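Local coordinates for protein aminofutalosine deaminase (Helicobacter pylori, PDB 7LKK) that catalyses the metal-dependent hydrolytic deamination of aminofutalosine in the menaquinone pathway and probably also converts adenosine into inosine, at residues V155-L160 with A174-L179; K186-L191 with Q215-T220; H81-N86 with S137-E142; G131-I136 with L151-F156. All coordinates share one frame; numbering follows the deposited sequence.

Interaction 1: V155-L160 with A174-L179; sequences VFLEFL and AKFKEL. With MCF ((8R)-3-(5-S-methyl-5-thio-beta-D-ribofuranosyl)-3,6,7,8-tetrahydroimidazo[4,5-d][1,3]diazepin-8-ol), chain J.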
# COMPACT_ATOMS: atom_id res chain seq x y z
N VAL A 155 11.86 -13.20 -21.78
CA VAL A 155 10.69 -12.71 -22.50
C VAL A 155 9.79 -13.90 -22.82
O VAL A 155 10.17 -14.79 -23.59
CB VAL A 155 11.08 -11.94 -23.77
CG1 VAL A 155 9.84 -11.66 -24.60
CG2 VAL A 155 11.78 -10.65 -23.40
N PHE A 156 8.61 -13.92 -22.22
CA PHE A 156 7.60 -14.94 -22.47
C PHE A 156 6.71 -14.44 -23.60
O PHE A 156 5.86 -13.57 -23.40
CB PHE A 156 6.77 -15.22 -21.22
CG PHE A 156 7.55 -15.81 -20.08
CD1 PHE A 156 8.27 -14.99 -19.22
CD2 PHE A 156 7.53 -17.17 -19.84
CE1 PHE A 156 8.98 -15.53 -18.16
CE2 PHE A 156 8.24 -17.72 -18.78
CZ PHE A 156 8.96 -16.90 -17.94
N LEU A 157 6.90 -14.98 -24.80
CA LEU A 157 5.98 -14.70 -25.90
C LEU A 157 4.65 -15.38 -25.61
O LEU A 157 4.58 -16.62 -25.59
CB LEU A 157 6.56 -15.17 -27.23
CG LEU A 157 5.68 -14.87 -28.45
CD1 LEU A 157 5.45 -13.37 -28.60
CD2 LEU A 157 6.27 -15.46 -29.72
N GLU A 158 3.61 -14.59 -25.39
CA GLU A 158 2.34 -15.09 -24.87
C GLU A 158 1.36 -15.30 -26.01
O GLU A 158 1.12 -14.39 -26.82
CB GLU A 158 1.76 -14.11 -23.85
CG GLU A 158 0.37 -14.47 -23.38
CD GLU A 158 -0.18 -13.46 -22.40
OE1 GLU A 158 -0.50 -12.33 -22.83
OE2 GLU A 158 -0.28 -13.78 -21.20
N PHE A 159 0.77 -16.49 -26.06
CA PHE A 159 -0.16 -16.85 -27.12
C PHE A 159 -1.59 -16.55 -26.69
O PHE A 159 -1.99 -16.88 -25.57
CB PHE A 159 -0.02 -18.32 -27.50
CG PHE A 159 -0.95 -18.76 -28.59
CD1 PHE A 159 -0.63 -18.53 -29.91
CD2 PHE A 159 -2.15 -19.38 -28.29
CE1 PHE A 159 -1.48 -18.92 -30.92
CE2 PHE A 159 -3.01 -19.77 -29.29
CZ PHE A 159 -2.67 -19.54 -30.61
N LEU A 160 -2.36 -15.94 -27.59
CA LEU A 160 -3.78 -15.70 -27.42
C LEU A 160 -4.53 -16.33 -28.58
O LEU A 160 -4.11 -16.21 -29.73
CB LEU A 160 -4.10 -14.19 -27.36
CG LEU A 160 -3.89 -13.37 -26.08
CD1 LEU A 160 -4.97 -13.72 -25.07
CD2 LEU A 160 -2.51 -13.54 -25.49
N ALA A 174 6.49 -18.48 -35.96
CA ALA A 174 7.44 -17.62 -36.65
C ALA A 174 7.83 -16.43 -35.79
O ALA A 174 8.99 -15.99 -35.83
CB ALA A 174 6.87 -17.16 -37.99
N LYS A 175 6.89 -15.91 -35.01
CA LYS A 175 7.24 -14.82 -34.10
C LYS A 175 8.21 -15.29 -33.02
O LYS A 175 9.11 -14.54 -32.62
CB LYS A 175 5.97 -14.23 -33.48
CG LYS A 175 6.11 -12.79 -33.02
CD LYS A 175 6.18 -11.84 -34.20
CE LYS A 175 6.43 -10.41 -33.76
NZ LYS A 175 5.16 -9.70 -33.42
N PHE A 176 8.04 -16.52 -32.54
CA PHE A 176 8.94 -17.05 -31.53
C PHE A 176 10.34 -17.26 -32.09
O PHE A 176 11.34 -17.01 -31.39
CB PHE A 176 8.39 -18.35 -30.95
CG PHE A 176 9.24 -18.94 -29.86
CD1 PHE A 176 9.45 -18.24 -28.68
CD2 PHE A 176 9.82 -20.19 -30.01
CE1 PHE A 176 10.23 -18.78 -27.67
CE2 PHE A 176 10.60 -20.73 -29.00
CZ PHE A 176 10.80 -20.02 -27.83
N LYS A 177 10.45 -17.72 -33.34
CA LYS A 177 11.75 -17.83 -33.98
C LYS A 177 12.44 -16.48 -34.05
O LYS A 177 13.66 -16.38 -33.89
CB LYS A 177 11.59 -18.44 -35.38
CG LYS A 177 12.83 -18.33 -36.25
CD LYS A 177 13.89 -19.32 -35.82
CE LYS A 177 14.83 -19.66 -36.97
NZ LYS A 177 15.76 -20.77 -36.63
N GLU A 178 11.66 -15.42 -34.28
CA GLU A 178 12.20 -14.07 -34.27
C GLU A 178 12.75 -13.71 -32.89
O GLU A 178 13.80 -13.07 -32.78
CB GLU A 178 11.11 -13.09 -34.69
CG GLU A 178 11.51 -11.63 -34.76
CD GLU A 178 10.38 -10.76 -35.28
OE1 GLU A 178 9.47 -11.31 -35.94
OE2 GLU A 178 10.40 -9.54 -35.04
N LEU A 179 12.05 -14.13 -31.83
CA LEU A 179 12.54 -13.90 -30.47
C LEU A 179 13.76 -14.75 -30.17
O LEU A 179 14.71 -14.28 -29.54
CB LEU A 179 11.43 -14.19 -29.47
CG LEU A 179 11.78 -14.04 -27.99
CD1 LEU A 179 12.26 -12.63 -27.70
CD2 LEU A 179 10.59 -14.41 -27.11
O8 MCF J . -2.02 -10.68 -15.83
C8 MCF J . -2.71 -9.45 -15.90
C7 MCF J . -4.20 -9.59 -15.60
N6 MCF J . -4.69 -10.88 -16.03
C5 MCF J . -4.40 -11.34 -17.37
N4 MCF J . -3.62 -10.62 -18.38
C10 MCF J . -2.94 -9.30 -18.41
C9 MCF J . -2.48 -8.72 -17.24
N1 MCF J . -1.92 -7.57 -17.57
C2 MCF J . -1.99 -7.39 -18.88
N3 MCF J . -2.61 -8.46 -19.39
C1S MCF J . -2.88 -8.61 -20.86
C2S MCF J . -2.61 -10.04 -21.40
O2S MCF J . -1.29 -10.18 -21.71
O4S MCF J . -4.13 -8.43 -21.09
C4S MCF J . -4.46 -9.27 -22.44
C3S MCF J . -3.46 -10.07 -22.66
O3S MCF J . -2.66 -9.56 -23.83
C5S MCF J . -5.74 -10.05 -22.24
S5S MCF J . -6.59 -10.24 -23.83
C6S MCF J . -7.77 -11.62 -23.72
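Leu157 and Leu179 both carry CG anti to the backbone N (chi1 -178° and 178°), and this shared choice sends each branched end across the gap between strand 152-159 and helix 166-180. Val155 likewise has CG1 anti to its own N, beside the carbonyl carbon, where it meets Leu179 obliquely: CG1 of Val155 lies 3.8 Å from CD2 of Leu179. The same CD2 methyl also rests 3.6 Å from the carbonyl O of Val155 and flanks CB of Leu157, so one methyl touches both side chains and a carbonyl of the strand. One turn back in the helix, CD2 of Leu157 presses tip-first onto the backbone, 3.5 Å from N of Phe176. It also sits at the edge of the Phe176 ring, near the ring plane, and 4.0 Å from CB of Lys175. The strand and helix segments run antiparallel, 173° between their directions and 9.8 Å between axes, as expected of a beta-alpha-beta crossover in a TIM barrel. Glu158 turns from this apolar layer to the ligand: its extended side chain brings OE1 to 2.5 Å from the ribose hydroxyl O2S of the methylthio-coformycin, which donates the hydrogen bond. Leu160 brings CD1 to 3.8 Å from the methylthio carbon C6S. Within the barrel, strand 152-159 lies between strands 130-137 and 187-193, while Phe176 touches both Leu191 of strand 187-193 and Leu210 of helix 201-213, and Phe159 meets Phe172 edge-to-face.

Interaction 2: K186-L191 with Q215-T220; sequences KLKAAL and QSLLST. With EDO (1,2-ethanediol), chain H.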
# COMPACT_ATOMS: atom_id res chain seq x y z
N LYS A 186 21.94 -11.98 -21.92
CA LYS A 186 20.98 -11.21 -21.13
C LYS A 186 19.53 -11.45 -21.51
O LYS A 186 18.64 -10.97 -20.81
CB LYS A 186 21.28 -9.71 -21.23
CG LYS A 186 22.58 -9.29 -20.55
CD LYS A 186 22.46 -7.88 -19.98
CE LYS A 186 22.42 -6.84 -21.09
NZ LYS A 186 23.78 -6.59 -21.65
N LEU A 187 19.27 -12.18 -22.60
CA LEU A 187 17.91 -12.39 -23.08
C LEU A 187 17.67 -13.88 -23.27
O LEU A 187 18.36 -14.53 -24.06
CB LEU A 187 17.66 -11.65 -24.40
CG LEU A 187 16.23 -11.77 -24.93
CD1 LEU A 187 15.24 -11.42 -23.84
CD2 LEU A 187 16.01 -10.91 -26.16
N LYS A 188 16.70 -14.42 -22.53
CA LYS A 188 16.24 -15.79 -22.69
C LYS A 188 14.83 -15.77 -23.26
O LYS A 188 13.96 -15.05 -22.77
CB LYS A 188 16.27 -16.54 -21.36
CG LYS A 188 15.62 -17.91 -21.41
CD LYS A 188 16.14 -18.83 -20.30
CE LYS A 188 15.95 -18.21 -18.93
NZ LYS A 188 16.51 -19.06 -17.84
N ALA A 189 14.61 -16.56 -24.31
CA ALA A 189 13.29 -16.66 -24.93
C ALA A 189 12.45 -17.71 -24.23
O ALA A 189 12.94 -18.81 -23.92
CB ALA A 189 13.42 -16.98 -26.42
N ALA A 190 11.19 -17.38 -23.99
CA ALA A 190 10.26 -18.28 -23.32
C ALA A 190 8.88 -18.10 -23.96
O ALA A 190 8.69 -17.26 -24.84
CB ALA A 190 10.22 -18.02 -21.81
N LEU A 191 7.92 -18.91 -23.50
CA LEU A 191 6.59 -18.95 -24.09
C LEU A 191 5.54 -18.90 -22.99
O LEU A 191 5.79 -19.26 -21.84
CB LEU A 191 6.41 -20.22 -24.94
CG LEU A 191 7.19 -20.24 -26.25
CD1 LEU A 191 7.46 -21.67 -26.70
CD2 LEU A 191 6.44 -19.47 -27.32
N GLN A 215 13.25 -26.18 -25.30
CA GLN A 215 13.70 -26.14 -23.90
C GLN A 215 13.41 -24.78 -23.28
O GLN A 215 14.26 -24.18 -22.61
CB GLN A 215 15.18 -26.51 -23.80
CG GLN A 215 15.53 -27.85 -24.42
CD GLN A 215 17.01 -28.17 -24.33
OE1 GLN A 215 17.41 -29.17 -23.73
NE2 GLN A 215 17.84 -27.33 -24.94
N SER A 216 12.20 -24.29 -23.49
CA SER A 216 11.78 -22.97 -23.03
C SER A 216 10.94 -23.08 -21.76
O SER A 216 10.25 -24.08 -21.53
CB SER A 216 10.97 -22.25 -24.12
OG SER A 216 11.77 -21.92 -25.23
N LEU A 217 11.00 -22.03 -20.94
CA LEU A 217 10.12 -21.94 -19.79
C LEU A 217 8.70 -21.62 -20.25
O LEU A 217 8.46 -21.17 -21.37
CB LEU A 217 10.60 -20.86 -18.82
CG LEU A 217 11.69 -21.16 -17.79
CD1 LEU A 217 12.77 -22.08 -18.32
CD2 LEU A 217 12.29 -19.85 -17.29
N LEU A 218 7.73 -21.88 -19.36
CA LEU A 218 6.33 -21.60 -19.64
C LEU A 218 5.74 -20.75 -18.52
O LEU A 218 6.21 -20.77 -17.38
CB LEU A 218 5.51 -22.89 -19.80
CG LEU A 218 5.68 -23.63 -21.13
CD1 LEU A 218 5.24 -25.08 -21.00
CD2 LEU A 218 4.92 -22.92 -22.24
N SER A 219 4.70 -20.00 -18.87
CA SER A 219 3.99 -19.16 -17.91
C SER A 219 2.53 -19.10 -18.33
O SER A 219 2.21 -19.25 -19.52
CB SER A 219 4.59 -17.75 -17.84
OG SER A 219 3.96 -16.97 -16.84
N THR A 220 1.65 -18.91 -17.36
CA THR A 220 0.22 -18.86 -17.65
C THR A 220 -0.50 -18.17 -16.50
O THR A 220 -0.06 -18.22 -15.35
CB THR A 220 -0.35 -20.27 -17.87
OG1 THR A 220 -1.72 -20.18 -18.26
CG2 THR A 220 -0.22 -21.12 -16.62
C1 EDO H . 9.01 -27.68 -20.45
O1 EDO H . 9.05 -26.65 -19.46
C2 EDO H . 10.35 -27.75 -21.17
O2 EDO H . 10.49 -26.61 -22.02
O HOH W 1 12.93 -20.11 -21.63
O HOH W 2 14.33 -20.65 -25.35
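The carbonyl oxygen of Ala189 is gripped by two waters, each donating a hydrogen bond to it, one from 2.6 Å (water 1 to Ala189 O) and the other from 2.7 Å (water 2 to Ala189 O). The two then part company. Water 1 accepts the backbone N-H of Leu217, whereas water 2 accepts from OG of Ser216, 2.9 Å away. Ser216 OG sits anti to its carbonyl carbon and beside its own N, and is also hydrogen-bonded to Ser214 OG, so the water is not its sole partner. Direct backbone pairing begins two residues further along the first strand, at Leu191, whose N donates to Leu217 O over 3.2 Å, nearly straight at 166° and in the carbonyl plane. Waters thus fill the place of strand bonds where the two chains diverge, their touching parts running 57° apart. These are successive parallel strands of the TIM barrel, joined by helix 201-213 in a beta-alpha-beta crossover; Gln215, with positive phi, closes that helix as the C-prime residue of a Schellman motif. Past the Leu191-Leu217 bond, Ser219 N makes a weak, bent bond to Leu191 O, and CA of Leu218 lies 3.3 Å from that oxygen in a C-H...O contact. Apolar contact is light: CB of Ala190 meets CB of Leu217 at 4.1 Å, and CB of Leu191 meets CD2 of Leu218. Lys188 only skirts Leu217 CD2, its NZ being held by the carbonyl of Leu372. An ethanediol molecule, probably from the crystallisation liquor, donates to Ser216 O.

Interaction 3: H81-N86 with S137-E142; sequences HFEFSN and SNHLIE. With FE (Fe (III) ion), chain E; MCF ((8R)-3-(5-S-methyl-5-thio-beta-D-ribofuranosyl)-3,6,7,8-tetrahydroimidazo[4,5-d][1,3]diazepin-8-ol), chain J; EDO (1,2-ethanediol), chain F.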
# COMPACT_ATOMS: atom_id res chain seq x y z
N HIS A 81 4.07 -6.81 -17.75
CA HIS A 81 3.61 -6.57 -19.12
C HIS A 81 4.08 -5.17 -19.53
O HIS A 81 3.37 -4.19 -19.32
CB HIS A 81 2.09 -6.69 -19.24
CG HIS A 81 1.54 -8.01 -18.80
ND1 HIS A 81 1.08 -8.96 -19.69
CD2 HIS A 81 1.36 -8.53 -17.57
CE1 HIS A 81 0.65 -10.01 -19.02
NE2 HIS A 81 0.81 -9.78 -17.73
N PHE A 82 5.28 -5.09 -20.11
CA PHE A 82 5.83 -3.79 -20.49
C PHE A 82 5.00 -3.12 -21.58
O PHE A 82 4.92 -1.88 -21.62
CB PHE A 82 7.28 -3.94 -20.95
CG PHE A 82 8.26 -4.04 -19.82
CD1 PHE A 82 8.54 -2.95 -19.01
CD2 PHE A 82 8.93 -5.23 -19.57
CE1 PHE A 82 9.45 -3.04 -17.98
CE2 PHE A 82 9.84 -5.33 -18.54
CZ PHE A 82 10.10 -4.23 -17.74
N GLU A 83 4.39 -3.90 -22.47
CA GLU A 83 3.66 -3.33 -23.59
C GLU A 83 2.47 -2.47 -23.15
O GLU A 83 2.04 -1.60 -23.91
CB GLU A 83 3.18 -4.44 -24.53
CG GLU A 83 4.31 -5.21 -25.20
CD GLU A 83 3.81 -6.42 -25.98
OE1 GLU A 83 2.98 -7.18 -25.43
OE2 GLU A 83 4.26 -6.62 -27.13
N PHE A 84 1.95 -2.69 -21.94
CA PHE A 84 0.83 -1.92 -21.42
C PHE A 84 1.27 -0.76 -20.54
O PHE A 84 0.48 -0.28 -19.71
CB PHE A 84 -0.12 -2.83 -20.64
CG PHE A 84 -0.90 -3.79 -21.49
CD1 PHE A 84 -2.10 -3.40 -22.07
CD2 PHE A 84 -0.44 -5.07 -21.71
CE1 PHE A 84 -2.82 -4.28 -22.85
CE2 PHE A 84 -1.16 -5.96 -22.50
CZ PHE A 84 -2.35 -5.56 -23.07
N SER A 85 2.50 -0.28 -20.70
CA SER A 85 3.05 0.72 -19.78
C SER A 85 2.41 2.09 -19.93
O SER A 85 2.59 2.93 -19.04
CB SER A 85 4.56 0.83 -19.98
OG SER A 85 5.22 -0.34 -19.53
N ASN A 86 1.67 2.35 -21.01
CA ASN A 86 1.01 3.64 -21.17
C ASN A 86 -0.16 3.82 -20.21
O ASN A 86 -0.57 4.96 -19.96
CB ASN A 86 0.50 3.80 -22.60
CG ASN A 86 1.52 4.43 -23.52
OD1 ASN A 86 2.40 5.18 -23.08
ND2 ASN A 86 1.40 4.15 -24.82
N SER A 137 5.00 -10.84 -23.28
CA SER A 137 4.97 -10.06 -24.51
C SER A 137 4.06 -10.74 -25.52
O SER A 137 4.17 -11.95 -25.74
CB SER A 137 6.37 -9.90 -25.09
OG SER A 137 6.35 -9.06 -26.23
N ASN A 138 3.18 -9.96 -26.14
CA ASN A 138 2.32 -10.44 -27.21
C ASN A 138 2.83 -10.08 -28.60
O ASN A 138 2.50 -10.77 -29.57
CB ASN A 138 0.90 -9.88 -27.05
CG ASN A 138 0.25 -10.31 -25.75
OD1 ASN A 138 -0.17 -9.48 -24.95
ND2 ASN A 138 0.16 -11.62 -25.54
N HIS A 139 3.62 -9.01 -28.72
CA HIS A 139 4.07 -8.52 -30.02
C HIS A 139 5.55 -8.18 -30.07
O HIS A 139 6.02 -7.72 -31.12
CB HIS A 139 3.25 -7.29 -30.44
CG HIS A 139 1.77 -7.50 -30.40
ND1 HIS A 139 1.11 -8.33 -31.27
CD2 HIS A 139 0.82 -6.98 -29.59
CE1 HIS A 139 -0.18 -8.32 -31.00
NE2 HIS A 139 -0.39 -7.50 -29.98
N LEU A 140 6.29 -8.37 -28.97
CA LEU A 140 7.74 -8.12 -28.92
C LEU A 140 8.08 -6.64 -29.12
O LEU A 140 9.19 -6.31 -29.56
CB LEU A 140 8.49 -8.98 -29.93
CG LEU A 140 8.21 -10.49 -29.90
CD1 LEU A 140 9.10 -11.21 -30.90
CD2 LEU A 140 8.41 -11.05 -28.50
N ILE A 141 7.15 -5.74 -28.79
CA ILE A 141 7.40 -4.31 -28.96
C ILE A 141 8.38 -3.78 -27.92
O ILE A 141 9.06 -2.78 -28.15
CB ILE A 141 6.06 -3.55 -28.95
CG1 ILE A 141 5.21 -3.96 -30.15
CG2 ILE A 141 6.27 -2.04 -28.98
CD1 ILE A 141 3.83 -3.35 -30.16
N GLU A 142 8.50 -4.45 -26.77
CA GLU A 142 9.39 -4.01 -25.71
C GLU A 142 10.77 -4.66 -25.77
O GLU A 142 11.65 -4.27 -25.00
CB GLU A 142 8.76 -4.31 -24.34
CG GLU A 142 8.84 -5.77 -23.94
CD GLU A 142 7.67 -6.58 -24.44
OE1 GLU A 142 6.80 -6.94 -23.62
OE2 GLU A 142 7.61 -6.85 -25.66
FE FE E . -0.12 -10.81 -16.30
O8 MCF J . -2.02 -10.68 -15.83
C8 MCF J . -2.71 -9.45 -15.90
C7 MCF J . -4.20 -9.59 -15.60
N6 MCF J . -4.69 -10.88 -16.03
C5 MCF J . -4.40 -11.34 -17.37
N4 MCF J . -3.62 -10.62 -18.38
C10 MCF J . -2.94 -9.30 -18.41
C9 MCF J . -2.48 -8.72 -17.24
N1 MCF J . -1.92 -7.57 -17.57
C2 MCF J . -1.99 -7.39 -18.88
N3 MCF J . -2.61 -8.46 -19.39
C1S MCF J . -2.88 -8.61 -20.86
C2S MCF J . -2.61 -10.04 -21.40
O2S MCF J . -1.29 -10.18 -21.71
O4S MCF J . -4.13 -8.43 -21.09
C4S MCF J . -4.46 -9.27 -22.44
C3S MCF J . -3.46 -10.07 -22.66
O3S MCF J . -2.66 -9.56 -23.83
C5S MCF J . -5.74 -10.05 -22.24
S5S MCF J . -6.59 -10.24 -23.83
C6S MCF J . -7.77 -11.62 -23.72
C1 EDO F . -2.60 -7.00 -27.00
O1 EDO F . -1.65 -6.88 -25.94
C2 EDO F . -3.40 -8.29 -26.84
O2 EDO F . -4.38 -8.13 -25.81
O HOH W 3 6.61 -7.27 -20.97
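Glu83 carries the tight half of this contact, its carboxylate set into the turn that follows strand 130-137. CG leaves anti to the carbonyl carbon and the chain then runs extended, so that both oxygens arrive among backbone N-H groups. OE1 takes the N-H of Asn138 at 2.9 Å and almost straight (176°), although from above the carboxylate plane. OE2 uses its syn lone pair for the N-H of His139, also 2.9 Å away, and receives a second, weak bond from Ile141 N. Ser137 braces the same turn: its OG accepts from Leu140 N, an ST motif, and donates to Glu142 OE2 at 2.6 Å. Glu142 crosses Glu83 at about a right angle, while CB of Glu142 packs 3.7 Å from CB of Phe82. A water takes the N-H of Phe82 and lies 2.7 Å from Glu142 OE1. The looser side holds exposed His139 and an ethanediol molecule, probably from the crystallisation liquor, which donates to Asn138 OD1, the atom that lies at the edge of the Phe84 ring. Here the firm hold goes to ligand and metal rather than across the two segments. OD1 accepts the ribose O3S hydroxyl of the inhibitor at 2.7 Å, and Asn138 ND2 is hydrogen-bonded to Glu158 OE1. His81, whose NE2 ligates the iron, lays one ring face against the inhibitor's N1. The N-H groups around Glu83 would favour its charged form, whereas the neighbouring carboxylate, with Glu142 OE2 3.7 Å from Glu83 OE2, may raise the proton affinity of either acid.

Interaction 4: G131-I136 with L151-F156; sequences GSVGAI and LNAVVF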
# COMPACT_ATOMS: atom_id res chain seq x y z
N GLY A 131 16.92 -6.49 -10.96
CA GLY A 131 17.96 -6.82 -11.91
C GLY A 131 17.51 -7.76 -13.01
O GLY A 131 18.14 -7.83 -14.07
N SER A 132 16.42 -8.49 -12.77
CA SER A 132 15.93 -9.49 -13.71
C SER A 132 14.41 -9.38 -13.81
O SER A 132 13.74 -9.14 -12.80
CB SER A 132 16.32 -10.91 -13.28
OG SER A 132 17.71 -11.00 -13.00
N VAL A 133 13.88 -9.56 -15.01
CA VAL A 133 12.46 -9.41 -15.26
C VAL A 133 11.95 -10.59 -16.08
O VAL A 133 12.62 -11.05 -17.01
CB VAL A 133 12.14 -8.08 -15.98
CG1 VAL A 133 12.35 -6.90 -15.05
CG2 VAL A 133 12.98 -7.93 -17.25
N GLY A 134 10.77 -11.08 -15.71
CA GLY A 134 10.00 -11.97 -16.56
C GLY A 134 8.97 -11.16 -17.32
O GLY A 134 7.94 -10.78 -16.76
N ALA A 135 9.24 -10.87 -18.59
CA ALA A 135 8.42 -9.96 -19.39
C ALA A 135 7.46 -10.75 -20.27
O ALA A 135 7.89 -11.48 -21.17
CB ALA A 135 9.31 -9.06 -20.24
N ILE A 136 6.17 -10.59 -20.02
CA ILE A 136 5.14 -11.17 -20.88
C ILE A 136 4.94 -10.26 -22.08
O ILE A 136 4.73 -9.05 -21.94
CB ILE A 136 3.83 -11.37 -20.11
CG1 ILE A 136 4.06 -12.22 -18.86
CG2 ILE A 136 2.78 -12.00 -21.01
CD1 ILE A 136 4.01 -13.72 -19.12
N LEU A 151 19.18 -4.90 -17.84
CA LEU A 151 18.35 -5.90 -17.18
C LEU A 151 18.57 -7.29 -17.78
O LEU A 151 18.74 -7.45 -18.99
CB LEU A 151 16.88 -5.53 -17.30
CG LEU A 151 16.32 -4.46 -16.36
CD1 LEU A 151 14.94 -4.01 -16.83
CD2 LEU A 151 16.27 -4.98 -14.94
N ASN A 152 18.57 -8.30 -16.91
CA ASN A 152 18.38 -9.67 -17.36
C ASN A 152 16.91 -9.87 -17.73
O ASN A 152 16.02 -9.54 -16.94
CB ASN A 152 18.79 -10.67 -16.28
CG ASN A 152 20.23 -10.49 -15.82
OD1 ASN A 152 21.16 -10.54 -16.63
ND2 ASN A 152 20.41 -10.27 -14.53
N ALA A 153 16.66 -10.39 -18.92
CA ALA A 153 15.29 -10.48 -19.43
C ALA A 153 14.97 -11.90 -19.85
O ALA A 153 15.71 -12.51 -20.63
CB ALA A 153 15.08 -9.52 -20.61
N VAL A 154 13.87 -12.43 -19.32
CA VAL A 154 13.24 -13.64 -19.83
C VAL A 154 11.92 -13.21 -20.45
O VAL A 154 10.97 -12.88 -19.74
CB VAL A 154 13.03 -14.69 -18.74
CG1 VAL A 154 12.34 -15.92 -19.31
CG2 VAL A 154 14.35 -15.08 -18.10
N VAL A 155 11.86 -13.20 -21.78
CA VAL A 155 10.69 -12.71 -22.50
C VAL A 155 9.79 -13.90 -22.82
O VAL A 155 10.17 -14.79 -23.59
CB VAL A 155 11.08 -11.94 -23.77
CG1 VAL A 155 9.84 -11.66 -24.60
CG2 VAL A 155 11.78 -10.65 -23.40
N PHE A 156 8.61 -13.92 -22.22
CA PHE A 156 7.60 -14.94 -22.47
C PHE A 156 6.71 -14.44 -23.60
O PHE A 156 5.86 -13.57 -23.40
CB PHE A 156 6.77 -15.22 -21.22
CG PHE A 156 7.55 -15.81 -20.08
CD1 PHE A 156 8.27 -14.99 -19.22
CD2 PHE A 156 7.53 -17.17 -19.84
CE1 PHE A 156 8.98 -15.53 -18.16
CE2 PHE A 156 8.24 -17.72 -18.78
CZ PHE A 156 8.96 -16.90 -17.94
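Val133 and Ala135, facing outward from this part of the TIM barrel, form the apolar centre of two parallel neighbouring strands, 130-137 and 152-159. CG2 of Val133, in the crowded position between N and carbonyl carbon, lies 4.3 Å from CB of Ala153, and CB of Ala135 meets CG2 of Val155. CG1 of Val133 approaches CD1 of Leu151, next to helix 115-127. On the inward side, having no side chain, Gly134 lets the Phe156 ring come close: CE1 of Phe156 lies 4.0 Å from its CA, with the glycine at the ring edge. CD1 of Ile136 touches CB of Phe156 at 3.8 Å; the Ile136 side chain faces the barrel interior beside His79 and His81, both ligands of the iron. Five backbone hydrogen bonds knit the strands, which run only 20° from parallel. The straightest is Val154 N to Val133 O, 3.0 Å long at 179°; Phe156 N to Ala135 O is the shortest, 2.8 Å, but its donor stands above the carbonyl plane. At the polar edge Ser132 OG is hydrogen-bonded to Asn376 and also accepts from Asn152 ND2, 3.2 Å away and in the Asn152 amide plane.

Overall arrangement
Four successive strands of one TIM barrel tie the contacts together. Interaction 4 pairs 130-137 with 152-159, interaction 1 covers the latter from its helix, and interaction 2 carries on to 187-193 and 218-222. Interactions 1 and 2 have centres 9 Å apart and are joined by a probable hydrogen bond of 2.8 Å from Ala190 N to Val155 O. Interaction 3 lies at the strand ends, 137-142 following 130-137 and 81-86 following 69-80; Glu158 N lies 2.7 Å from Ser137 O. Interactions 3 and 1 both reach the inhibitor's ribose hydroxyls, while Ile136 of interaction 4 backs His81, its CG2 3.5 Å from His81 CE1. Interaction 2 reaches the site through Ser219, whose side chain is about 7 Å from the iron.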